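Local atomic coordinates of N-(5'-phosphoribosyl)anthranilate isomerase (Thermococcus kodakarensis, PDB entry 5LHF), a protein that catalyses the isomerisation of N-(5-phospho-beta-D-ribosyl)anthranilate to 1-(2-carboxyphenylamino)-1-deoxy-D-ribulose 5-phosphate, step three of tryptophan synthesis from chorismate. Residues E16-L19 with V20-Y23; A89-R92 with L93-E96; A118-L121 with L122-I125; V188-G192 with V193-V197. All coordinates share one frame; numbering follows the deposited sequence.

Interaction 1: residues E16-L19 with V20-Y23; sequences ELRL and VERY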
ATOM      1  N   GLU A  16      -0.328   5.287  17.480  1.00  9.57           N
ATOM      2  CA  GLU A  16      -0.545   5.543  16.055  1.00 11.14           C
ATOM      3  C   GLU A  16      -1.649   4.653  15.493  1.00 15.66           C
ATOM      4  O   GLU A  16      -2.480   5.106  14.694  1.00 12.76           O
ATOM      5  CB  GLU A  16       0.755   5.311  15.286  1.00 12.68           C
ATOM      6  CG  GLU A  16       1.784   6.377  15.504  1.00 11.91           C
ATOM      7  CD  GLU A  16       2.939   6.248  14.556  1.00 17.80           C
ATOM      8  OE1 GLU A  16       3.356   5.101  14.264  1.00 18.40           O
ATOM      9  OE2 GLU A  16       3.417   7.296  14.079  1.00 15.57           O
ATOM     10  N   LEU A  17      -1.669   3.378  15.897  1.00 13.09           N
ATOM     11  CA  LEU A  17      -2.721   2.471  15.448  1.00  9.37           C
ATOM     12  C   LEU A  17      -4.105   2.991  15.819  1.00 11.86           C
ATOM     13  O   LEU A  17      -4.978   3.119  14.961  1.00 10.62           O
ATOM     14  CB  LEU A  17      -2.511   1.079  16.037  1.00  9.06           C
ATOM     15  CG  LEU A  17      -3.611   0.063  15.727  1.00 13.72           C
ATOM     16  CD1 LEU A  17      -3.690  -0.247  14.233  1.00 12.13           C
ATOM     17  CD2 LEU A  17      -3.345  -1.193  16.489  1.00 16.75           C
ATOM     18  N   ARG A  18      -4.335   3.273  17.108  1.00  7.42           N
ATOM     19  CA  ARG A  18      -5.657   3.721  17.537  1.00  7.57           C
ATOM     20  C   ARG A  18      -6.086   5.010  16.830  1.00 13.64           C
ATOM     21  O   ARG A  18      -7.281   5.215  16.571  1.00 14.34           O
ATOM     22  CB  ARG A  18      -5.671   3.919  19.052  1.00 10.02           C
ATOM     23  CG  ARG A  18      -5.473   2.630  19.833  1.00 15.38           C
ATOM     24  CD  ARG A  18      -6.505   1.586  19.437  1.00 16.70           C
ATOM     25  NE  ARG A  18      -6.490   0.431  20.338  1.00 16.23           N
ATOM     26  CZ  ARG A  18      -6.796  -0.811  19.962  1.00 19.40           C
ATOM     27  NH1 ARG A  18      -7.110  -1.064  18.698  1.00 18.72           N
ATOM     28  NH2 ARG A  18      -6.761  -1.806  20.846  1.00 15.57           N
ATOM     29  N   LEU A  19      -5.136   5.906  16.541  1.00 10.48           N
ATOM     30  CA  LEU A  19      -5.462   7.124  15.811  1.00 12.32           C
ATOM     31  C   LEU A  19      -5.926   6.806  14.399  1.00 12.77           C
ATOM     32  O   LEU A  19      -7.005   7.232  13.976  1.00 14.57           O
ATOM     33  CB  LEU A  19      -4.250   8.059  15.774  1.00 12.17           C
ATOM     34  CG  LEU A  19      -4.399   9.278  14.865  1.00 10.95           C
ATOM     35  CD1 LEU A  19      -5.641  10.065  15.337  1.00 10.54           C
ATOM     36  CD2 LEU A  19      -3.120  10.142  14.876  1.00 13.06           C
ATOM     37  N   VAL A  20      -5.128   6.030  13.665  1.00 11.25           N
ATOM     38  CA  VAL A  20      -5.461   5.660  12.291  1.00 10.62           C
ATOM     39  C   VAL A  20      -6.801   4.936  12.217  1.00 11.00           C
ATOM     40  O   VAL A  20      -7.535   5.071  11.231  1.00 12.87           O
ATOM     41  CB  VAL A  20      -4.308   4.814  11.715  1.00 15.85           C
ATOM     42  CG1 VAL A  20      -4.737   4.048  10.479  1.00 25.42           C
ATOM     43  CG2 VAL A  20      -3.124   5.712  11.422  1.00 11.31           C
ATOM     44  N   GLU A  21      -7.144   4.155  13.245  1.00 11.61           N
ATOM     45  CA  GLU A  21      -8.364   3.357  13.211  1.00 11.06           C
ATOM     46  C   GLU A  21      -9.625   4.209  13.214  1.00 14.19           C
ATOM     47  O   GLU A  21     -10.695   3.711  12.850  1.00 14.29           O
ATOM     48  CB  GLU A  21      -8.392   2.397  14.401  1.00 13.62           C
ATOM     49  CG  GLU A  21      -7.355   1.288  14.267  1.00 13.32           C
ATOM     50  CD  GLU A  21      -7.457   0.263  15.360  1.00 23.61           C
ATOM     51  OE1 GLU A  21      -7.116  -0.908  15.097  1.00 26.52           O
ATOM     52  OE2 GLU A  21      -7.858   0.629  16.482  1.00 22.45           O
ATOM     53  N   ARG A  22      -9.523   5.476  13.607  1.00 11.94           N
ATOM     54  CA  ARG A  22     -10.691   6.345  13.595  1.00 15.55           C
ATOM     55  C   ARG A  22     -11.010   6.865  12.204  1.00 11.66           C
ATOM     56  O   ARG A  22     -12.088   7.446  12.004  1.00 17.61           O
ATOM     57  CB  ARG A  22     -10.471   7.503  14.564  1.00 17.41           C
ATOM     58  CG  ARG A  22     -10.336   7.042  16.004  1.00 15.43           C
ATOM     59  CD  ARG A  22     -10.856   8.077  16.990  1.00 26.13           C
ATOM     60  NE  ARG A  22     -10.110   9.332  16.933  1.00 28.28           N
ATOM     61  CZ  ARG A  22      -8.920   9.520  17.493  1.00 22.02           C
ATOM     62  NH1 ARG A  22      -8.329   8.529  18.154  1.00 27.77           N
ATOM     63  NH2 ARG A  22      -8.328  10.700  17.390  1.00 27.93           N
ATOM     64  N   TYR A  23     -10.115   6.643  11.233  1.00 14.80           N
ATOM     65  CA  TYR A  23     -10.260   7.229   9.911  1.00 14.83           C
ATOM     66  C   TYR A  23     -10.117   6.241   8.765  1.00 18.16           C
ATOM     67  O   TYR A  23     -10.861   6.357   7.787  1.00 17.33           O
ATOM     68  CB  TYR A  23      -9.238   8.362   9.730  1.00  9.69           C
ATOM     69  CG  TYR A  23      -9.361   9.449  10.773  1.00 10.92           C
ATOM     70  CD1 TYR A  23      -8.625   9.390  11.962  1.00 13.49           C
ATOM     71  CD2 TYR A  23     -10.222  10.522  10.586  1.00 11.87           C
ATOM     72  CE1 TYR A  23      -8.735  10.384  12.914  1.00 16.02           C
ATOM     73  CE2 TYR A  23     -10.337  11.520  11.538  1.00 14.95           C
ATOM     74  CZ  TYR A  23      -9.598  11.448  12.693  1.00 13.42           C
ATOM     75  OH  TYR A  23      -9.716  12.445  13.634  1.00 16.97           O
TER
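The guanidinium of R18 receives the carboxylate of E21 at its edge: OE2 of E21 lies 2.9 Å from NH1 of R18 and is approached on its syn side in a salt bridge with an N-H...O angle of 153°. The two side chains run side by side, with their planar ends turned 36° against each other. At the Y23 ring the edge is again used, since the backbone O of L19 sits near the ring plane, 3.4 Å from CD1 of Y23. The R22 guanidinium is met obliquely by CD1 of L19, 3.4 Å from NH2 of R22. That same methyl reaches CE1 of Y23 at 3.9 Å; CG of L19, anti to the backbone N (chi1 171°), lies beside the carbonyl carbon, which lets CD1 meet both groups as the side chains cross. At this C-terminal end of the first barrel helix, between strands 5-9 and 26-30, the i to i+4 bonds V20 N to E16 O and E21 N to L17 O give way to an i to i+3 bond, R22 N to L19 O. Polar ends have outside partners: E21 OE1 accepts from E52 N, R18 NH1 also donates to M50 O, and Y23 OH bonds with E200. L17 and V20 of helix 14-20 lie against T27 of strand 26-30, while L19 and, from the loop after the helix, Y23 touch R196 and I199 of helix 196-207.

Interaction 2: residues A89-R92 with L93-E96; sequences AVNR and LKDE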
ATOM      1  N   ALA A  89       4.722 -18.467  -5.387  1.00 28.51           N
ATOM      2  CA  ALA A  89       5.021 -18.282  -3.970  1.00 23.07           C
ATOM      3  C   ALA A  89       3.946 -17.450  -3.273  1.00 22.44           C
ATOM      4  O   ALA A  89       3.573 -17.738  -2.129  1.00 21.43           O
ATOM      5  CB  ALA A  89       6.400 -17.643  -3.815  1.00 23.75           C
ATOM      6  N   VAL A  90       3.439 -16.409  -3.943  1.00 19.16           N
ATOM      7  CA  VAL A  90       2.301 -15.665  -3.409  1.00 12.32           C
ATOM      8  C   VAL A  90       1.125 -16.601  -3.143  1.00 16.15           C
ATOM      9  O   VAL A  90       0.487 -16.533  -2.087  1.00 23.45           O
ATOM     10  CB  VAL A  90       1.915 -14.521  -4.371  1.00 14.74           C
ATOM     11  CG1 VAL A  90       0.643 -13.825  -3.895  1.00 17.10           C
ATOM     12  CG2 VAL A  90       3.038 -13.514  -4.464  1.00 15.53           C
ATOM     13  N   ASN A  91       0.829 -17.499  -4.090  1.00 17.52           N
ATOM     14  CA  ASN A  91      -0.290 -18.420  -3.911  1.00 19.03           C
ATOM     15  C   ASN A  91      -0.040 -19.407  -2.782  1.00 22.96           C
ATOM     16  O   ASN A  91      -0.976 -19.779  -2.064  1.00 26.17           O
ATOM     17  CB  ASN A  91      -0.569 -19.166  -5.212  1.00 22.68           C
ATOM     18  CG  ASN A  91      -1.415 -18.361  -6.176  1.00 35.07           C
ATOM     19  OD1 ASN A  91      -1.778 -17.210  -5.906  1.00 33.40           O
ATOM     20  ND2 ASN A  91      -1.733 -18.961  -7.313  1.00 32.25           N
ATOM     21  N   ARG A  92       1.210 -19.855  -2.611  1.00 27.16           N
ATOM     22  CA  ARG A  92       1.509 -20.764  -1.513  1.00 25.68           C
ATOM     23  C   ARG A  92       1.155 -20.138  -0.173  1.00 16.43           C
ATOM     24  O   ARG A  92       0.659 -20.822   0.728  1.00 24.73           O
ATOM     25  CB  ARG A  92       2.988 -21.189  -1.541  1.00 21.31           C
ATOM     26  CG  ARG A  92       3.368 -22.185  -2.654  1.00 19.71           C
ATOM     27  CD  ARG A  92       4.727 -22.863  -2.378  1.00 19.58           C
ATOM     28  NE  ARG A  92       4.741 -23.502  -1.066  1.00 22.11           N
ATOM     29  CZ  ARG A  92       5.840 -23.794  -0.371  1.00 24.49           C
ATOM     30  NH1 ARG A  92       7.050 -23.509  -0.843  1.00 18.37           N
ATOM     31  NH2 ARG A  92       5.719 -24.359   0.820  1.00 22.53           N
ATOM     32  N   LEU A  93       1.401 -18.831  -0.020  1.00 15.42           N
ATOM     33  CA  LEU A  93       1.078 -18.168   1.235  1.00 17.48           C
ATOM     34  C   LEU A  93      -0.425 -18.143   1.490  1.00 16.93           C
ATOM     35  O   LEU A  93      -0.863 -18.366   2.622  1.00 21.07           O
ATOM     36  CB  LEU A  93       1.644 -16.752   1.236  1.00 15.80           C
ATOM     37  CG  LEU A  93       3.168 -16.688   1.320  1.00 14.72           C
ATOM     38  CD1 LEU A  93       3.636 -15.280   0.998  1.00 16.56           C
ATOM     39  CD2 LEU A  93       3.609 -17.078   2.743  1.00 15.30           C
ATOM     40  N   LYS A  94      -1.222 -17.849   0.463  1.00 24.21           N
ATOM     41  CA  LYS A  94      -2.672 -17.798   0.646  1.00 21.67           C
ATOM     42  C   LYS A  94      -3.237 -19.159   1.028  1.00 27.64           C
ATOM     43  O   LYS A  94      -4.132 -19.248   1.875  1.00 37.89           O
ATOM     44  CB  LYS A  94      -3.348 -17.279  -0.625  1.00 24.24           C
ATOM     45  CG  LYS A  94      -2.957 -15.859  -1.005  1.00 26.68           C
ATOM     46  CD  LYS A  94      -2.929 -15.698  -2.523  1.00 25.73           C
ATOM     47  CE  LYS A  94      -4.254 -16.099  -3.144  1.00 25.67           C
ATOM     48  NZ  LYS A  94      -4.132 -16.138  -4.628  1.00 28.73           N
ATOM     49  N   ASP A  95      -2.736 -20.235   0.418  1.00 25.49           N
ATOM     50  CA  ASP A  95      -3.289 -21.556   0.709  1.00 24.86           C
ATOM     51  C   ASP A  95      -2.783 -22.116   2.030  1.00 37.10           C
ATOM     52  O   ASP A  95      -3.561 -22.698   2.794  1.00 38.21           O
ATOM     53  CB  ASP A  95      -2.974 -22.518  -0.432  1.00 35.51           C
ATOM     54  CG  ASP A  95      -3.637 -22.103  -1.725  1.00 41.85           C
ATOM     55  OD1 ASP A  95      -4.818 -21.690  -1.677  1.00 36.52           O
ATOM     56  OD2 ASP A  95      -2.981 -22.180  -2.784  1.00 52.78           O
ATOM     57  N   GLU A  96      -1.492 -21.948   2.319  1.00 30.10           N
ATOM     58  CA  GLU A  96      -0.899 -22.569   3.489  1.00 22.79           C
ATOM     59  C   GLU A  96      -1.037 -21.736   4.751  1.00 27.11           C
ATOM     60  O   GLU A  96      -0.961 -22.291   5.856  1.00 29.16           O
ATOM     61  CB  GLU A  96       0.572 -22.885   3.206  1.00 30.02           C
ATOM     62  CG  GLU A  96       0.720 -23.948   2.114  1.00 29.19           C
ATOM     63  CD  GLU A  96       2.139 -24.113   1.637  1.00 28.93           C
ATOM     64  OE1 GLU A  96       2.324 -24.371   0.429  1.00 22.33           O
ATOM     65  OE2 GLU A  96       3.063 -23.981   2.470  1.00 31.11           O
TER
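R92 and E96, one turn apart on helix 87-97, are joined by a side-on grip that can be followed outward along the arginine. CB of R92 stands 3.8 Å from OE1 of E96, and CG and CD keep a similar spacing from that oxygen, passing it without a bond. The chain then bends at chi3 (55°), which turns NE onto the carboxylate: NE of R92 donates to OE1 of E96 at 3.0 Å, nearly straight at 169°, with the oxygen lying in the guanidinium plane. Farther out, NH2 of R92 bonds to OE2 of E96 at 3.1 Å on its syn lone pair, and a weak, longer bond links NH2 to OE1. The planes of the two groups are not parallel, so the grip is bidentate but twisted. F64 of helix 64-74 adds a cation-pi contact to the same arginine.

A second pair lies on another flank. NZ of K94 meets OD1 of N91 at 2.9 Å, coming from above the amide's carbonyl plane (47° out of it). Both residues are also tied to E129, which takes the lysine on its backbone O and the asparagine ND2 on OE1. The helix connects strands 78-81 and 100-106 in a beta-alpha-beta unit of the barrel; its buried V90 packs against V101 and L93 against W67.

Chemically, the i to i+4 ion pair lies on the side of F64 and the i to i+3 amide-ammonium bond beside the loop carrying E129; two nitrogens sharing one carboxylate probably favour its ionised form and limit its rotation about the last torsion.

Interaction 3: residues A118-L121 with L122-I125; sequences AERL and LELI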
ATOM      1  N   ALA A 118       2.135   1.506 -19.563  1.00 28.33           N
ATOM      2  CA  ALA A 118       0.896   0.904 -19.080  1.00 22.20           C
ATOM      3  C   ALA A 118       0.719  -0.520 -19.602  1.00 24.41           C
ATOM      4  O   ALA A 118       0.304  -1.411 -18.852  1.00 26.99           O
ATOM      5  CB  ALA A 118      -0.305   1.774 -19.463  1.00 24.22           C
ATOM      6  N   GLU A 119       1.018  -0.758 -20.889  1.00 26.97           N
ATOM      7  CA  GLU A 119       0.885  -2.107 -21.442  1.00 21.37           C
ATOM      8  C   GLU A 119       1.800  -3.093 -20.732  1.00 23.46           C
ATOM      9  O   GLU A 119       1.399  -4.221 -20.421  1.00 26.73           O
ATOM     10  CB  GLU A 119       1.199  -2.110 -22.941  1.00 31.11           C
ATOM     11  CG  GLU A 119       0.032  -1.746 -23.835  1.00 41.67           C
ATOM     12  CD  GLU A 119       0.365  -1.892 -25.312  1.00 43.83           C
ATOM     13  OE1 GLU A 119      -0.403  -1.372 -26.148  1.00 43.49           O
ATOM     14  OE2 GLU A 119       1.394  -2.526 -25.633  1.00 43.02           O
ATOM     15  N   ARG A 120       3.048  -2.695 -20.500  1.00 27.77           N
ATOM     16  CA  ARG A 120       3.974  -3.549 -19.773  1.00 23.06           C
ATOM     17  C   ARG A 120       3.474  -3.820 -18.356  1.00 29.33           C
ATOM     18  O   ARG A 120       3.607  -4.936 -17.843  1.00 30.33           O
ATOM     19  CB  ARG A 120       5.350  -2.884 -19.751  1.00 33.80           C
ATOM     20  CG  ARG A 120       6.437  -3.622 -18.987  1.00 49.86           C
ATOM     21  CD  ARG A 120       7.764  -2.895 -19.149  1.00 57.50           C
ATOM     22  NE  ARG A 120       7.772  -2.067 -20.356  1.00 63.05           N
ATOM     23  CZ  ARG A 120       7.741  -0.737 -20.352  1.00 59.12           C
ATOM     24  NH1 ARG A 120       7.709  -0.083 -19.198  1.00 56.23           N
ATOM     25  NH2 ARG A 120       7.741  -0.064 -21.497  1.00 50.39           N
ATOM     26  N   LEU A 121       2.878  -2.816 -17.711  1.00 23.05           N
ATOM     27  CA  LEU A 121       2.470  -3.010 -16.324  1.00 23.18           C
ATOM     28  C   LEU A 121       1.292  -3.968 -16.232  1.00 27.17           C
ATOM     29  O   LEU A 121       1.233  -4.797 -15.320  1.00 25.66           O
ATOM     30  CB  LEU A 121       2.129  -1.667 -15.677  1.00 29.78           C
ATOM     31  CG  LEU A 121       1.843  -1.698 -14.170  1.00 26.35           C
ATOM     32  CD1 LEU A 121       2.853  -2.585 -13.438  1.00 23.01           C
ATOM     33  CD2 LEU A 121       1.840  -0.274 -13.604  1.00 27.20           C
ATOM     34  N   LEU A 122       0.355  -3.883 -17.181  1.00 26.90           N
ATOM     35  CA  LEU A 122      -0.808  -4.764 -17.158  1.00 23.11           C
ATOM     36  C   LEU A 122      -0.410  -6.221 -17.335  1.00 22.03           C
ATOM     37  O   LEU A 122      -1.034  -7.112 -16.747  1.00 30.51           O
ATOM     38  CB  LEU A 122      -1.810  -4.352 -18.240  1.00 25.18           C
ATOM     39  CG  LEU A 122      -2.720  -3.178 -17.891  1.00 26.92           C
ATOM     40  CD1 LEU A 122      -3.427  -2.642 -19.134  1.00 34.16           C
ATOM     41  CD2 LEU A 122      -3.734  -3.588 -16.845  1.00 32.08           C
ATOM     42  N   GLU A 123       0.610  -6.493 -18.150  1.00 27.36           N
ATOM     43  CA  GLU A 123       0.982  -7.889 -18.345  1.00 34.79           C
ATOM     44  C   GLU A 123       1.619  -8.473 -17.089  1.00 32.19           C
ATOM     45  O   GLU A 123       1.423  -9.655 -16.796  1.00 33.94           O
ATOM     46  CB  GLU A 123       1.896  -8.056 -19.566  1.00 47.51           C
ATOM     47  CG  GLU A 123       3.220  -7.305 -19.535  1.00 58.05           C
ATOM     48  CD  GLU A 123       4.314  -8.012 -18.731  1.00 72.94           C
ATOM     49  OE1 GLU A 123       4.271  -9.258 -18.607  1.00 76.93           O
ATOM     50  OE2 GLU A 123       5.217  -7.313 -18.219  1.00 73.70           O
ATOM     51  N   LEU A 124       2.360  -7.665 -16.326  1.00 34.27           N
ATOM     52  CA  LEU A 124       2.900  -8.156 -15.059  1.00 32.05           C
ATOM     53  C   LEU A 124       1.781  -8.393 -14.050  1.00 30.41           C
ATOM     54  O   LEU A 124       1.774  -9.411 -13.350  1.00 31.42           O
ATOM     55  CB  LEU A 124       3.933  -7.171 -14.508  1.00 29.50           C
ATOM     56  CG  LEU A 124       4.618  -7.574 -13.193  1.00 33.76           C
ATOM     57  CD1 LEU A 124       5.256  -8.970 -13.299  1.00 37.66           C
ATOM     58  CD2 LEU A 124       5.641  -6.522 -12.751  1.00 33.57           C
ATOM     59  N   ILE A 125       0.812  -7.477 -13.989  1.00 28.59           N
ATOM     60  CA  ILE A 125      -0.276  -7.583 -13.020  1.00 30.26           C
ATOM     61  C   ILE A 125      -1.122  -8.826 -13.279  1.00 29.16           C
ATOM     62  O   ILE A 125      -1.536  -9.521 -12.341  1.00 24.57           O
ATOM     63  CB  ILE A 125      -1.115  -6.292 -13.049  1.00 21.52           C
ATOM     64  CG1 ILE A 125      -0.252  -5.120 -12.576  1.00 14.46           C
ATOM     65  CG2 ILE A 125      -2.375  -6.436 -12.214  1.00 20.65           C
ATOM     66  CD1 ILE A 125      -0.928  -3.750 -12.684  1.00 17.38           C
TER
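Apolar contact across the turn rests on L121 and I125. CG of L121 lies 3.8 Å from CD1 of I125, and CD1 of L121 is 4.0 Å from that same methyl, so the end of the isoleucine touches the leucine at its branch point and at one of its two methyls, the side chains meeting at a slant. CG1 of I125 is anti to the carbonyl carbon (chi1 -65°), which carries it over the backbone O of L121, 3.1 Å from CG1 of I125.

Backbone hydrogen bonds hold the turn at regular i to i+4 spacing. L122 N donates to A118 O at 3.0 Å, and I125 N to L121 O at 3.0 Å, whereas the bonds from E123 N to E119 O and from L124 N to R120 O are weak. Helix 114-126 is the connecting helix of a beta-alpha-beta unit between strands 100-106 and 132-136 of the eight-stranded TIM barrel. L121 and I125 both rest on F105 of the first strand, and they reach L135 and I133, respectively, on the second; I153 of helix 143-156 touches L121, L122 and I125.

Polar side chains contribute less. E123 has CG lodged between the backbone N and the carbonyl carbon (chi1 60°), a strained pose that leaves both CG and OE2 very close to R120 O, an acceptor like OE2 itself; the placement of this exposed carboxylate is therefore doubtful. A weak hydrogen bond joins its OE1 to Q127 NE2. The guanidinium of R120 does not answer E123, its NE standing 6.2 Å from OE2 of E123; NH1 of R120 forms a salt bridge with D117 instead.

Interaction 4: residues V188-G192 with V193-V197; sequences VERNG and VKDRV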
ATOM      1  N   VAL A 188       1.025  12.029   6.238  1.00 10.59           N
ATOM      2  CA  VAL A 188       0.193  12.383   7.390  1.00 10.79           C
ATOM      3  C   VAL A 188       0.981  12.225   8.686  1.00 10.60           C
ATOM      4  O   VAL A 188       0.405  12.024   9.761  1.00 10.98           O
ATOM      5  CB  VAL A 188      -1.127  11.576   7.419  1.00 10.62           C
ATOM      6  CG1 VAL A 188      -2.038  11.965   6.227  1.00 13.54           C
ATOM      7  CG2 VAL A 188      -0.872  10.069   7.427  1.00 11.65           C
ATOM      8  N   GLU A 189       2.305  12.334   8.591  1.00 12.40           N
ATOM      9  CA  GLU A 189       3.180  12.335   9.755  1.00 12.72           C
ATOM     10  C   GLU A 189       3.651  13.744  10.099  1.00 13.51           C
ATOM     11  O   GLU A 189       4.060  14.508   9.220  1.00 15.79           O
ATOM     12  CB  GLU A 189       4.398  11.449   9.502  1.00  9.31           C
ATOM     13  CG  GLU A 189       4.057   9.974   9.452  1.00 10.41           C
ATOM     14  CD  GLU A 189       5.215   9.092   9.014  1.00 16.76           C
ATOM     15  OE1 GLU A 189       4.960   7.894   8.804  1.00 14.41           O
ATOM     16  OE2 GLU A 189       6.362   9.580   8.873  1.00 17.08           O
ATOM     17  N   ARG A 190       3.646  14.061  11.385  1.00 10.51           N
ATOM     18  CA  ARG A 190       4.272  15.272  11.894  1.00 15.81           C
ATOM     19  C   ARG A 190       5.463  14.832  12.734  1.00 15.66           C
ATOM     20  O   ARG A 190       5.292  14.139  13.744  1.00 16.46           O
ATOM     21  CB  ARG A 190       3.284  16.116  12.705  1.00 14.46           C
ATOM     22  CG  ARG A 190       3.842  17.465  13.157  1.00 22.34           C
ATOM     23  CD  ARG A 190       2.912  18.200  14.119  1.00 18.83           C
ATOM     24  NE  ARG A 190       1.537  18.223  13.633  1.00 22.57           N
ATOM     25  CZ  ARG A 190       1.073  19.077  12.724  1.00 23.29           C
ATOM     26  NH1 ARG A 190       1.868  19.999  12.193  1.00 24.20           N
ATOM     27  NH2 ARG A 190      -0.198  19.006  12.339  1.00 17.83           N
ATOM     28  N   ASN A 191       6.663  15.213  12.302  1.00 11.82           N
ATOM     29  CA  ASN A 191       7.908  14.761  12.923  1.00 18.42           C
ATOM     30  C   ASN A 191       7.909  13.244  13.077  1.00 13.00           C
ATOM     31  O   ASN A 191       8.252  12.711  14.130  1.00 13.73           O
ATOM     32  CB  ASN A 191       8.143  15.450  14.277  1.00 23.30           C
ATOM     33  CG  ASN A 191       9.564  15.251  14.793  1.00 23.26           C
ATOM     34  OD1 ASN A 191      10.502  15.124  14.007  1.00 16.07           O
ATOM     35  ND2 ASN A 191       9.722  15.195  16.114  1.00 23.71           N
ATOM     36  N   GLY A 192       7.460  12.548  12.030  1.00 17.64           N
ATOM     37  CA  GLY A 192       7.456  11.090  11.992  1.00  9.87           C
ATOM     38  C   GLY A 192       6.368  10.400  12.791  1.00 13.65           C
ATOM     39  O   GLY A 192       6.408   9.173  12.935  1.00 19.86           O
ATOM     40  N   VAL A 193       5.393  11.132  13.316  1.00 11.12           N
ATOM     41  CA  VAL A 193       4.320  10.526  14.090  1.00 14.30           C
ATOM     42  C   VAL A 193       3.024  10.727  13.330  1.00 11.77           C
ATOM     43  O   VAL A 193       2.749  11.837  12.867  1.00 12.92           O
ATOM     44  CB  VAL A 193       4.237  11.139  15.499  1.00 22.67           C
ATOM     45  CG1 VAL A 193       3.105  10.505  16.285  1.00 21.32           C
ATOM     46  CG2 VAL A 193       5.589  10.987  16.211  1.00 18.13           C
ATOM     47  N   LYS A 194       2.231   9.663  13.185  1.00  9.33           N
ATOM     48  CA  LYS A 194       0.893   9.841  12.614  1.00 11.53           C
ATOM     49  C   LYS A 194       0.170  10.964  13.350  1.00 14.31           C
ATOM     50  O   LYS A 194       0.111  10.976  14.583  1.00 12.60           O
ATOM     51  CB  LYS A 194       0.084   8.546  12.691  1.00 11.84           C
ATOM     52  CG  LYS A 194       0.671   7.370  11.940  1.00 15.59           C
ATOM     53  CD  LYS A 194       1.089   7.699  10.520  1.00 19.98           C
ATOM     54  CE  LYS A 194       1.784   6.480   9.909  1.00 19.53           C
ATOM     55  NZ  LYS A 194       2.615   6.768   8.719  1.00 16.53           N
ATOM     56  N   ASP A 195      -0.362  11.924  12.590  1.00 10.51           N
ATOM     57  CA  ASP A 195      -0.831  13.199  13.138  1.00 11.15           C
ATOM     58  C   ASP A 195      -2.303  13.428  12.804  1.00 12.20           C
ATOM     59  O   ASP A 195      -2.686  13.392  11.629  1.00 11.07           O
ATOM     60  CB  ASP A 195       0.016  14.346  12.591  1.00 11.11           C
ATOM     61  CG  ASP A 195      -0.429  15.710  13.104  1.00 14.59           C
ATOM     62  OD1 ASP A 195      -0.042  16.080  14.229  1.00 16.12           O
ATOM     63  OD2 ASP A 195      -1.169  16.406  12.383  1.00 16.31           O
ATOM     64  N   ARG A 196      -3.113  13.706  13.835  1.00 10.12           N
ATOM     65  CA  ARG A 196      -4.567  13.766  13.642  1.00  8.55           C
ATOM     66  C   ARG A 196      -4.963  14.896  12.699  1.00 10.11           C
ATOM     67  O   ARG A 196      -5.860  14.733  11.864  1.00 12.21           O
ATOM     68  CB  ARG A 196      -5.284  13.929  14.987  1.00  9.33           C
ATOM     69  CG  ARG A 196      -6.816  13.839  14.889  1.00 11.59           C
ATOM     70  CD  ARG A 196      -7.501  15.201  14.740  1.00 10.55           C
ATOM     71  NE  ARG A 196      -7.163  16.106  15.837  1.00 12.92           N
ATOM     72  CZ  ARG A 196      -7.529  17.381  15.897  1.00 20.50           C
ATOM     73  NH1 ARG A 196      -8.260  17.914  14.926  1.00 15.23           N
ATOM     74  NH2 ARG A 196      -7.168  18.123  16.933  1.00 17.91           N
ATOM     75  N   VAL A 197      -4.313  16.053  12.811  1.00 11.88           N
ATOM     76  CA  VAL A 197      -4.722  17.175  11.974  1.00 10.63           C
ATOM     77  C   VAL A 197      -4.345  16.928  10.518  1.00 12.90           C
ATOM     78  O   VAL A 197      -5.132  17.221   9.603  1.00 13.16           O
ATOM     79  CB  VAL A 197      -4.131  18.489  12.510  1.00 12.21           C
ATOM     80  CG1 VAL A 197      -4.188  19.570  11.434  1.00 10.38           C
ATOM     81  CG2 VAL A 197      -4.886  18.928  13.769  1.00 14.42           C
TER
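E189 and K194 make the close-packed side of this hairpin. NZ of K194, a buried residue, donates to OE1 of E189 at 2.6 Å on the anti lone pair of that oxygen, and CD of K194 lies 3.9 Å from CG of E189. The lysine chain bends at chi2 (-48°) and crosses the glutamate, bringing NZ to OE1. OE1 of E189 is shared by two positive groups, K194 and R37, while NZ has a further acceptor in C9 O. V188, likewise buried, packs on I199 and F202 of helix 196-207.

The other side is more exposed. There R190 grips D195 side-on, NE to OD1 at 2.7 Å and NH2 to OD2 at 2.8 Å, but the two groups are turned 76° against each other and OD1 is approached from above the carboxylate plane (63° out of it). OD2 of D195 further accepts from L198 N, capping the helix that follows. At the same guanidinium edge, CB of V197 lies 4.0 Å from NH2 of R190, a looser contact.

Main-chain evidence defines the motif: R190 N to V193 O (2.8 Å) and V193 N to R190 O (3.0 Å) pair the strands antiparallel about the turn, N191 and G192 both having positive phi. The arrangement is a beta hairpin with a two-residue loop (N191-G192) of type I', leading directly into an N-capped helix, the last of this TIM barrel.

Overall arrangement
All four contacts lie on the outer layer of the barrel and mix buried with exposed residues. Interactions 1 and 4 are neighbours, centres 11 Å apart, and touch: E16 OE2 lies 2.8 Å from K194 N, a probable hydrogen bond, and L19 and Y23 pack on R196. They therefore join helix 14-20 to the hairpin and helix 196-207, bringing early and late parts of the chain together. Interactions 2 and 3 lie on separate helices, about 10 Å apart at their nearest atoms. Ion pairs mark interactions 1, 2 and 4, and the E189 to K194 pair includes a buried lysine; interaction 3 depends chiefly on apolar contact, L121 and I125 touching strands 100-106 and 132-136.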